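Local coordinates for protein D-alanine--D-alanine ligase (Coxiella burnetii, PDB 3TQT) that probably joins two D-alanine molecules at the cost of ATP, giving the D-alanyl-D-alanine used in peptidoglycan synthesis for the bacterial cell wall, at residues K4-L10 and K36-I42; W50-D54 and S72-I76. All blocks are in the same frame, centred on the assembly; numbering follows the deposited sequence.

Interaction 1 (K4-L10 and K36-I42)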
ATOM      1  N   LYS A   4      20.029 -16.207 -19.733  1.00 28.60           N
ATOM      2  CA  LYS A   4      19.004 -15.167 -19.808  1.00 28.47           C
ATOM      3  C   LYS A   4      18.298 -14.965 -18.469  1.00 27.76           C
ATOM      4  O   LYS A   4      18.266 -15.859 -17.622  1.00 26.20           O
ATOM      5  CB  LYS A   4      17.984 -15.485 -20.905  1.00 28.66           C
ATOM      6  CG  LYS A   4      18.607 -15.631 -22.278  1.00 26.44           C
ATOM      7  CD  LYS A   4      17.574 -15.888 -23.357  1.00 29.51           C
ATOM      8  CE  LYS A   4      18.245 -16.107 -24.715  1.00 27.55           C
ATOM      9  NZ  LYS A   4      17.218 -16.114 -25.795  1.00 30.54           N
ATOM     10  N   LEU A   5      17.754 -13.773 -18.276  1.00 22.07           N
ATOM     11  CA  LEU A   5      16.976 -13.484 -17.091  1.00 20.49           C
ATOM     12  C   LEU A   5      15.559 -13.934 -17.365  1.00 24.44           C
ATOM     13  O   LEU A   5      15.036 -13.688 -18.447  1.00 26.07           O
ATOM     14  CB  LEU A   5      16.956 -11.976 -16.834  1.00 24.90           C
ATOM     15  CG  LEU A   5      18.243 -11.362 -16.306  1.00 31.05           C
ATOM     16  CD1 LEU A   5      18.143  -9.844 -16.300  1.00 32.97           C
ATOM     17  CD2 LEU A   5      18.506 -11.893 -14.909  1.00 35.00           C
ATOM     18  N   HIS A   6      14.935 -14.577 -16.388  1.00 22.26           N
ATOM     19  CA  HIS A   6      13.534 -14.974 -16.528  1.00 21.61           C
ATOM     20  C   HIS A   6      12.631 -13.829 -16.115  1.00 19.46           C
ATOM     21  O   HIS A   6      12.695 -13.364 -14.983  1.00 20.92           O
ATOM     22  CB  HIS A   6      13.219 -16.179 -15.645  1.00 26.48           C
ATOM     23  CG  HIS A   6      13.794 -17.463 -16.148  1.00 31.84           C
ATOM     24  ND1 HIS A   6      13.121 -18.281 -17.029  1.00 40.35           N
ATOM     25  CD2 HIS A   6      14.973 -18.074 -15.889  1.00 30.33           C
ATOM     26  CE1 HIS A   6      13.861 -19.343 -17.294  1.00 40.36           C
ATOM     27  NE2 HIS A   6      14.991 -19.238 -16.617  1.00 32.68           N
ATOM     28  N   ILE A   7      11.787 -13.387 -17.039  1.00 17.30           N
ATOM     29  CA  ILE A   7      10.877 -12.302 -16.775  1.00 15.90           C
ATOM     30  C   ILE A   7       9.464 -12.870 -16.826  1.00 18.21           C
ATOM     31  O   ILE A   7       9.107 -13.553 -17.788  1.00 23.38           O
ATOM     32  CB  ILE A   7      11.021 -11.212 -17.857  1.00 21.17           C
ATOM     33  CG1 ILE A   7      12.487 -10.796 -17.984  1.00 20.07           C
ATOM     34  CG2 ILE A   7      10.117 -10.026 -17.560  1.00 24.42           C
ATOM     35  CD1 ILE A   7      13.050 -10.143 -16.730  1.00 21.87           C
ATOM     36  N   SER A   8       8.679 -12.592 -15.790  1.00 18.62           N
ATOM     37  CA  SER A   8       7.259 -12.944 -15.776  1.00 19.13           C
ATOM     38  C   SER A   8       6.403 -11.694 -15.957  1.00 19.34           C
ATOM     39  O   SER A   8       6.512 -10.735 -15.194  1.00 25.22           O
ATOM     40  CB  SER A   8       6.889 -13.617 -14.458  1.00 20.50           C
ATOM     41  OG  SER A   8       7.340 -14.959 -14.446  1.00 23.04           O
ATOM     42  N   VAL A   9       5.557 -11.695 -16.972  1.00 18.31           N
ATOM     43  CA  VAL A   9       4.663 -10.564 -17.178  1.00 24.75           C
ATOM     44  C   VAL A   9       3.280 -10.943 -16.669  1.00 22.88           C
ATOM     45  O   VAL A   9       2.719 -11.949 -17.098  1.00 23.77           O
ATOM     46  CB  VAL A   9       4.622 -10.156 -18.654  1.00 19.00           C
ATOM     47  CG1 VAL A   9       3.723  -8.915 -18.858  1.00 21.08           C
ATOM     48  CG2 VAL A   9       6.039  -9.893 -19.151  1.00 18.58           C
ATOM     49  N   LEU A  10       2.752 -10.164 -15.726  1.00 19.04           N
ATOM     50  CA  LEU A  10       1.435 -10.449 -15.151  1.00 18.72           C
ATOM     51  C   LEU A  10       0.388  -9.608 -15.837  1.00 25.81           C
ATOM     52  O   LEU A  10       0.542  -8.391 -15.955  1.00 27.45           O
ATOM     53  CB  LEU A  10       1.403 -10.139 -13.655  1.00 23.80           C
ATOM     54  CG  LEU A  10       1.995 -11.148 -12.670  1.00 32.62           C
ATOM     55  CD1 LEU A  10       3.234 -11.832 -13.224  1.00 34.98           C
ATOM     56  CD2 LEU A  10       2.287 -10.466 -11.329  1.00 33.08           C
ATOM     57  N   LYS A  36      17.867 -11.160 -24.223  1.00 26.54           N
ATOM     58  CA  LYS A  36      18.164 -10.985 -22.802  1.00 29.27           C
ATOM     59  C   LYS A  36      17.252 -11.784 -21.895  1.00 28.18           C
ATOM     60  O   LYS A  36      17.611 -12.073 -20.757  1.00 27.27           O
ATOM     61  CB  LYS A  36      18.029  -9.515 -22.407  1.00 34.01           C
ATOM     62  CG  LYS A  36      18.256  -8.584 -23.550  1.00 48.74           C
ATOM     63  CD  LYS A  36      19.528  -7.815 -23.389  1.00 53.04           C
ATOM     64  CE  LYS A  36      19.248  -6.446 -22.818  1.00 43.49           C
ATOM     65  NZ  LYS A  36      20.483  -5.636 -22.876  1.00 49.33           N
ATOM     66  N   TYR A  37      16.062 -12.118 -22.386  1.00 24.65           N
ATOM     67  CA  TYR A  37      15.011 -12.591 -21.495  1.00 26.94           C
ATOM     68  C   TYR A  37      14.347 -13.863 -21.963  1.00 29.87           C
ATOM     69  O   TYR A  37      14.097 -14.040 -23.152  1.00 29.23           O
ATOM     70  CB  TYR A  37      13.928 -11.521 -21.346  1.00 22.09           C
ATOM     71  CG  TYR A  37      14.475 -10.173 -20.974  1.00 20.56           C
ATOM     72  CD1 TYR A  37      15.144  -9.993 -19.771  1.00 21.56           C
ATOM     73  CD2 TYR A  37      14.325  -9.080 -21.822  1.00 21.39           C
ATOM     74  CE1 TYR A  37      15.649  -8.767 -19.415  1.00 25.96           C
ATOM     75  CE2 TYR A  37      14.840  -7.847 -21.478  1.00 21.53           C
ATOM     76  CZ  TYR A  37      15.496  -7.697 -20.270  1.00 23.23           C
ATOM     77  OH  TYR A  37      16.015  -6.476 -19.908  1.00 30.38           O
ATOM     78  N   LEU A  38      14.064 -14.743 -21.011  1.00 22.95           N
ATOM     79  CA  LEU A  38      13.125 -15.826 -21.239  1.00 25.72           C
ATOM     80  C   LEU A  38      11.831 -15.321 -20.640  1.00 26.84           C
ATOM     81  O   LEU A  38      11.757 -15.048 -19.443  1.00 24.37           O
ATOM     82  CB  LEU A  38      13.562 -17.104 -20.533  1.00 26.38           C
ATOM     83  CG  LEU A  38      14.750 -17.826 -21.155  1.00 31.37           C
ATOM     84  CD1 LEU A  38      15.117 -19.012 -20.284  1.00 36.86           C
ATOM     85  CD2 LEU A  38      14.409 -18.267 -22.564  1.00 29.18           C
ATOM     86  N   ILE A  39      10.818 -15.177 -21.479  1.00 20.66           N
ATOM     87  CA  ILE A  39       9.599 -14.502 -21.075  1.00 22.04           C
ATOM     88  C   ILE A  39       8.521 -15.521 -20.738  1.00 29.78           C
ATOM     89  O   ILE A  39       8.270 -16.448 -21.514  1.00 24.16           O
ATOM     90  CB  ILE A  39       9.116 -13.577 -22.208  1.00 24.01           C
ATOM     91  CG1 ILE A  39      10.231 -12.605 -22.592  1.00 24.88           C
ATOM     92  CG2 ILE A  39       7.817 -12.845 -21.822  1.00 23.01           C
ATOM     93  CD1 ILE A  39      10.069 -11.995 -23.956  1.00 29.23           C
ATOM     94  N   SER A  40       7.924 -15.366 -19.559  1.00 24.57           N
ATOM     95  CA  SER A  40       6.742 -16.128 -19.168  1.00 23.81           C
ATOM     96  C   SER A  40       5.611 -15.147 -18.934  1.00 25.54           C
ATOM     97  O   SER A  40       5.825 -14.030 -18.460  1.00 24.45           O
ATOM     98  CB  SER A  40       6.998 -16.931 -17.887  1.00 25.90           C
ATOM     99  OG  SER A  40       8.028 -17.877 -18.061  1.00 34.88           O
ATOM    100  N   VAL A  41       4.398 -15.551 -19.267  1.00 21.40           N
ATOM    101  CA  VAL A  41       3.249 -14.685 -19.037  1.00 20.44           C
ATOM    102  C   VAL A  41       2.370 -15.324 -17.989  1.00 25.89           C
ATOM    103  O   VAL A  41       2.043 -16.507 -18.081  1.00 28.87           O
ATOM    104  CB  VAL A  41       2.437 -14.464 -20.320  1.00 25.22           C
ATOM    105  CG1 VAL A  41       1.267 -13.508 -20.048  1.00 21.38           C
ATOM    106  CG2 VAL A  41       3.344 -13.918 -21.403  1.00 30.23           C
ATOM    107  N   ILE A  42       2.020 -14.554 -16.970  1.00 20.27           N
ATOM    108  CA  ILE A  42       1.106 -15.051 -15.966  1.00 22.91           C
ATOM    109  C   ILE A  42      -0.229 -14.396 -16.247  1.00 28.14           C
ATOM    110  O   ILE A  42      -0.336 -13.176 -16.226  1.00 23.83           O
ATOM    111  CB  ILE A  42       1.555 -14.680 -14.540  1.00 24.97           C
ATOM    112  CG1 ILE A  42       2.949 -15.241 -14.245  1.00 35.15           C
ATOM    113  CG2 ILE A  42       0.538 -15.174 -13.522  1.00 26.43           C
ATOM    114  CD1 ILE A  42       2.996 -16.725 -14.197  1.00 38.10           C
TER
HETATM  115  O   HOH W   1      10.335 -16.688 -17.667  1.00 22.64           O
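The ring of Tyr-37 overlaps Leu-5 and Ile-7. Its CD1 lies 3.3 Å from Ile-7 CG1 and 4.0 Å from Leu-5 CB. The strands run parallel and in step, pairing Leu-5 with Tyr-37 through to Leu-10 with Ile-42. Six backbone hydrogen bonds join them. The amides of Leu-5, Ile-7 and Val-9 donate to the carbonyls of Lys-36, Leu-38 and Ser-40. The carbonyls of Leu-5, Ile-7 and Val-9 accept from the amides of Leu-38, Ser-40 and Ile-42. The shortest runs from Ile-42 N to Val-9 O, at 2.7 Å.

The face with Leu-5, Ile-7, Val-9, Tyr-37, Ile-39 and Val-41 is mainly apolar. Helix 18-31 packs on Val-9, Ile-39 and Val-41. The one polar side-chain group here, Tyr-37 OH, is hydrogen-bonded to Asp-345. The other face is mixed. His-6 CE1 touches Leu-38 CD1 at 3.3 Å, and Leu-10 CD1 meets Ile-42 CB at 3.6 Å. On this face a water is hydrogen-bonded to His-6 ND1 (3.3 Å), Leu-38 O (2.8 Å) and Ser-40 OG (2.6 Å). Ser-8 OG is hydrogen-bonded to Trp-87 NE1.

Strand 5-12, helix 18-31 and strand 37-44 form a beta-alpha-beta unit of the N-terminal region. The chemistry implies two unlike faces: a mainly apolar one, partly under the helix, and one where hydroxyls, an imidazole and water mix with apolar groups.

Interaction 2 (W50-D54 and S72-I76)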
ATOM      1  N   TRP A  50      -4.851 -18.116 -11.565  1.00 23.67           N
ATOM      2  CA  TRP A  50      -3.591 -17.820 -12.237  1.00 27.91           C
ATOM      3  C   TRP A  50      -3.159 -18.932 -13.172  1.00 27.51           C
ATOM      4  O   TRP A  50      -3.250 -20.116 -12.843  1.00 31.53           O
ATOM      5  CB  TRP A  50      -2.468 -17.609 -11.221  1.00 26.51           C
ATOM      6  CG  TRP A  50      -2.569 -16.364 -10.421  1.00 28.27           C
ATOM      7  CD1 TRP A  50      -3.696 -15.787  -9.933  1.00 29.84           C
ATOM      8  CD2 TRP A  50      -1.474 -15.530 -10.009  1.00 26.87           C
ATOM      9  NE1 TRP A  50      -3.376 -14.647  -9.231  1.00 28.25           N
ATOM     10  CE2 TRP A  50      -2.021 -14.467  -9.268  1.00 24.99           C
ATOM     11  CE3 TRP A  50      -0.090 -15.586 -10.198  1.00 30.17           C
ATOM     12  CZ2 TRP A  50      -1.228 -13.452  -8.716  1.00 29.28           C
ATOM     13  CZ3 TRP A  50       0.697 -14.586  -9.647  1.00 35.23           C
ATOM     14  CH2 TRP A  50       0.125 -13.531  -8.916  1.00 32.25           C
ATOM     15  N   TYR A  51      -2.648 -18.534 -14.329  1.00 24.48           N
ATOM     16  CA  TYR A  51      -2.159 -19.475 -15.311  1.00 23.98           C
ATOM     17  C   TYR A  51      -0.811 -18.989 -15.802  1.00 25.76           C
ATOM     18  O   TYR A  51      -0.571 -17.793 -15.899  1.00 28.39           O
ATOM     19  CB  TYR A  51      -3.121 -19.588 -16.484  1.00 25.83           C
ATOM     20  CG  TYR A  51      -4.540 -19.976 -16.111  1.00 26.95           C
ATOM     21  CD1 TYR A  51      -4.933 -21.308 -16.084  1.00 29.28           C
ATOM     22  CD2 TYR A  51      -5.487 -19.009 -15.795  1.00 29.75           C
ATOM     23  CE1 TYR A  51      -6.220 -21.670 -15.754  1.00 32.01           C
ATOM     24  CE2 TYR A  51      -6.790 -19.365 -15.470  1.00 34.83           C
ATOM     25  CZ  TYR A  51      -7.146 -20.697 -15.452  1.00 34.44           C
ATOM     26  OH  TYR A  51      -8.426 -21.064 -15.118  1.00 36.59           O
ATOM     27  N   LEU A  52       0.081 -19.921 -16.103  1.00 20.83           N
ATOM     28  CA  LEU A  52       1.354 -19.540 -16.672  1.00 21.46           C
ATOM     29  C   LEU A  52       1.459 -19.974 -18.122  1.00 27.07           C
ATOM     30  O   LEU A  52       1.175 -21.120 -18.458  1.00 30.84           O
ATOM     31  CB  LEU A  52       2.502 -20.144 -15.870  1.00 21.20           C
ATOM     32  CG  LEU A  52       3.906 -19.694 -16.264  1.00 21.88           C
ATOM     33  CD1 LEU A  52       4.790 -19.666 -15.007  1.00 26.91           C
ATOM     34  CD2 LEU A  52       4.499 -20.598 -17.310  1.00 30.36           C
ATOM     35  N   ILE A  53       1.885 -19.049 -18.971  1.00 29.14           N
ATOM     36  CA  ILE A  53       2.145 -19.337 -20.375  1.00 25.24           C
ATOM     37  C   ILE A  53       3.643 -19.193 -20.612  1.00 28.98           C
ATOM     38  O   ILE A  53       4.186 -18.101 -20.494  1.00 28.69           O
ATOM     39  CB  ILE A  53       1.378 -18.336 -21.260  1.00 25.01           C
ATOM     40  CG1 ILE A  53      -0.121 -18.451 -20.987  1.00 28.86           C
ATOM     41  CG2 ILE A  53       1.688 -18.549 -22.728  1.00 28.11           C
ATOM     42  CD1 ILE A  53      -0.917 -17.185 -21.324  1.00 29.86           C
ATOM     43  N   ASP A  54       4.330 -20.281 -20.944  1.00 27.07           N
ATOM     44  CA  ASP A  54       5.787 -20.188 -21.036  1.00 33.06           C
ATOM     45  C   ASP A  54       6.281 -20.143 -22.471  1.00 32.69           C
ATOM     46  O   ASP A  54       7.486 -20.213 -22.734  1.00 29.67           O
ATOM     47  CB  ASP A  54       6.479 -21.299 -20.238  1.00 37.99           C
ATOM     48  CG  ASP A  54       6.391 -22.643 -20.910  1.00 46.35           C
ATOM     49  OD1 ASP A  54       5.541 -22.804 -21.812  1.00 36.56           O
ATOM     50  OD2 ASP A  54       7.174 -23.540 -20.530  1.00 49.79           O
ATOM     51  N   SER A  72      -2.867 -24.906 -22.935  1.00 32.48           N
ATOM     52  CA  SER A  72      -1.468 -24.502 -22.984  1.00 34.44           C
ATOM     53  C   SER A  72      -1.096 -23.543 -21.856  1.00 34.31           C
ATOM     54  O   SER A  72       0.042 -23.545 -21.394  1.00 42.17           O
ATOM     55  CB  SER A  72      -1.108 -23.902 -24.341  1.00 27.61           C
ATOM     56  OG  SER A  72      -1.829 -22.718 -24.566  1.00 33.42           O
ATOM     57  N   ALA A  73      -2.048 -22.723 -21.416  1.00 34.62           N
ATOM     58  CA  ALA A  73      -1.835 -21.892 -20.238  1.00 29.86           C
ATOM     59  C   ALA A  73      -2.052 -22.743 -18.997  1.00 33.16           C
ATOM     60  O   ALA A  73      -3.166 -23.198 -18.727  1.00 33.58           O
ATOM     61  CB  ALA A  73      -2.774 -20.698 -20.237  1.00 26.00           C
ATOM     62  N   ARG A  74      -0.983 -22.941 -18.239  1.00 31.71           N
ATOM     63  CA  ARG A  74      -0.970 -23.903 -17.147  1.00 35.38           C
ATOM     64  C   ARG A  74      -1.413 -23.272 -15.835  1.00 33.83           C
ATOM     65  O   ARG A  74      -0.849 -22.265 -15.405  1.00 28.18           O
ATOM     66  CB  ARG A  74       0.442 -24.470 -16.967  1.00 44.93           C
ATOM     67  CG  ARG A  74       1.129 -24.965 -18.243  1.00 57.28           C
ATOM     68  CD  ARG A  74       2.652 -24.860 -18.103  1.00 62.34           C
ATOM     69  NE  ARG A  74       3.385 -25.948 -18.752  1.00 71.20           N
ATOM     70  CZ  ARG A  74       4.098 -25.816 -19.867  1.00 72.70           C
ATOM     71  NH1 ARG A  74       4.180 -24.640 -20.468  1.00 76.94           N
ATOM     72  NH2 ARG A  74       4.735 -26.858 -20.381  1.00 71.94           N
ATOM     73  N   PRO A  75      -2.418 -23.874 -15.189  1.00 33.87           N
ATOM     74  CA  PRO A  75      -2.833 -23.449 -13.850  1.00 33.46           C
ATOM     75  C   PRO A  75      -1.647 -23.467 -12.886  1.00 30.90           C
ATOM     76  O   PRO A  75      -0.917 -24.453 -12.799  1.00 28.18           O
ATOM     77  CB  PRO A  75      -3.865 -24.512 -13.454  1.00 34.04           C
ATOM     78  CG  PRO A  75      -4.412 -24.992 -14.750  1.00 34.91           C
ATOM     79  CD  PRO A  75      -3.256 -24.969 -15.708  1.00 34.84           C
ATOM     80  N   ILE A  76      -1.435 -22.366 -12.182  1.00 23.91           N
ATOM     81  CA  ILE A  76      -0.334 -22.314 -11.242  1.00 24.77           C
ATOM     82  C   ILE A  76      -0.777 -21.744  -9.918  1.00 27.31           C
ATOM     83  O   ILE A  76      -1.805 -21.066  -9.812  1.00 29.00           O
ATOM     84  CB  ILE A  76       0.830 -21.457 -11.752  1.00 29.19           C
ATOM     85  CG1 ILE A  76       0.327 -20.067 -12.175  1.00 31.99           C
ATOM     86  CG2 ILE A  76       1.586 -22.175 -12.876  1.00 28.24           C
ATOM     87  CD1 ILE A  76       1.415 -18.988 -12.115  1.00 29.18           C
TER
HETATM   88  O   HOH W   2      -4.664 -20.661 -10.010  1.00 37.01           O
HETATM   89  O   HOH W   3       2.541 -22.761 -20.349  1.00 42.98           O
HETATM   90  O   HOH W   4       2.640 -21.966 -22.937  1.00 36.32           O
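Ser-72 leads into the pairing through its carbonyl. A water accepts from Asp-54 N (3.1 Å) and Arg-74 NH1 (2.5 Å) and lies within hydrogen-bonding distance of Ser-72 O (2.8 Å) and Leu-52 O (2.9 Å). Ala-73 follows, and its CB packs against Ile-53 CG1 at 3.6 Å and Tyr-51 CB at 3.9 Å.

Arg-74 is the hydrogen-bonded antiparallel partner of Leu-52. Arg-74 N donates to Leu-52 O at 2.8 Å, and Leu-52 N donates to Arg-74 O at 2.6 Å. The Arg-74 side chain reaches across to Asp-54, where Arg-74 NH1 and Asp-54 OD1 form a 2.7 Å salt bridge. The hydrogen bond within it is weak, with an N-H...O angle of 121°. The bridge ties the loop end of segment 50-54 to the paired strand. Pro-75 has no amide proton to give and falls at a non-hydrogen-bonded pair with Tyr-51. Its CG lies 3.9 Å from Tyr-51 CE1. Ile-76 N then donates to Trp-50 O at 3.0 Å. Ile-76 CG1 lies 3.8 Å from Trp-50 CB, and Ile-76 CG2 3.7 Å from Leu-52 CB.

This is an antiparallel pairing in the mixed N-terminal sheet, with helices 56-61 and 64-70 in its connection. Helix 64-70 covers Tyr-51, Ile-53 and Ala-73. Trp-50 packs on helix 115-122 and stacks on Phe-80 of the second subunit. Strand 37-44 pairs antiparallel on the other edge of strand 50-53.

In the fold
From the N terminus, strand 5-12 leads through helix 18-31 to strand 37-44. Interaction 1 closes this first loop as a parallel pairing. The chain then turns back into strand 50-53. Helices 56-61 and 64-70 follow, and interaction 2 closes the second loop as an antiparallel pairing. The two loops come in series and neither nest nor cross. They meet where strands 37-44 and 50-53 lie side by side: Val-41 O is 2.7 Å from Ile-53 N, a probable hydrogen bond, and Ile-42 packs on Trp-50, Leu-52 and Ile-76. With this pairing between them, the two contacts make four strands, consecutive in the chain, neighbours in the mixed sheet.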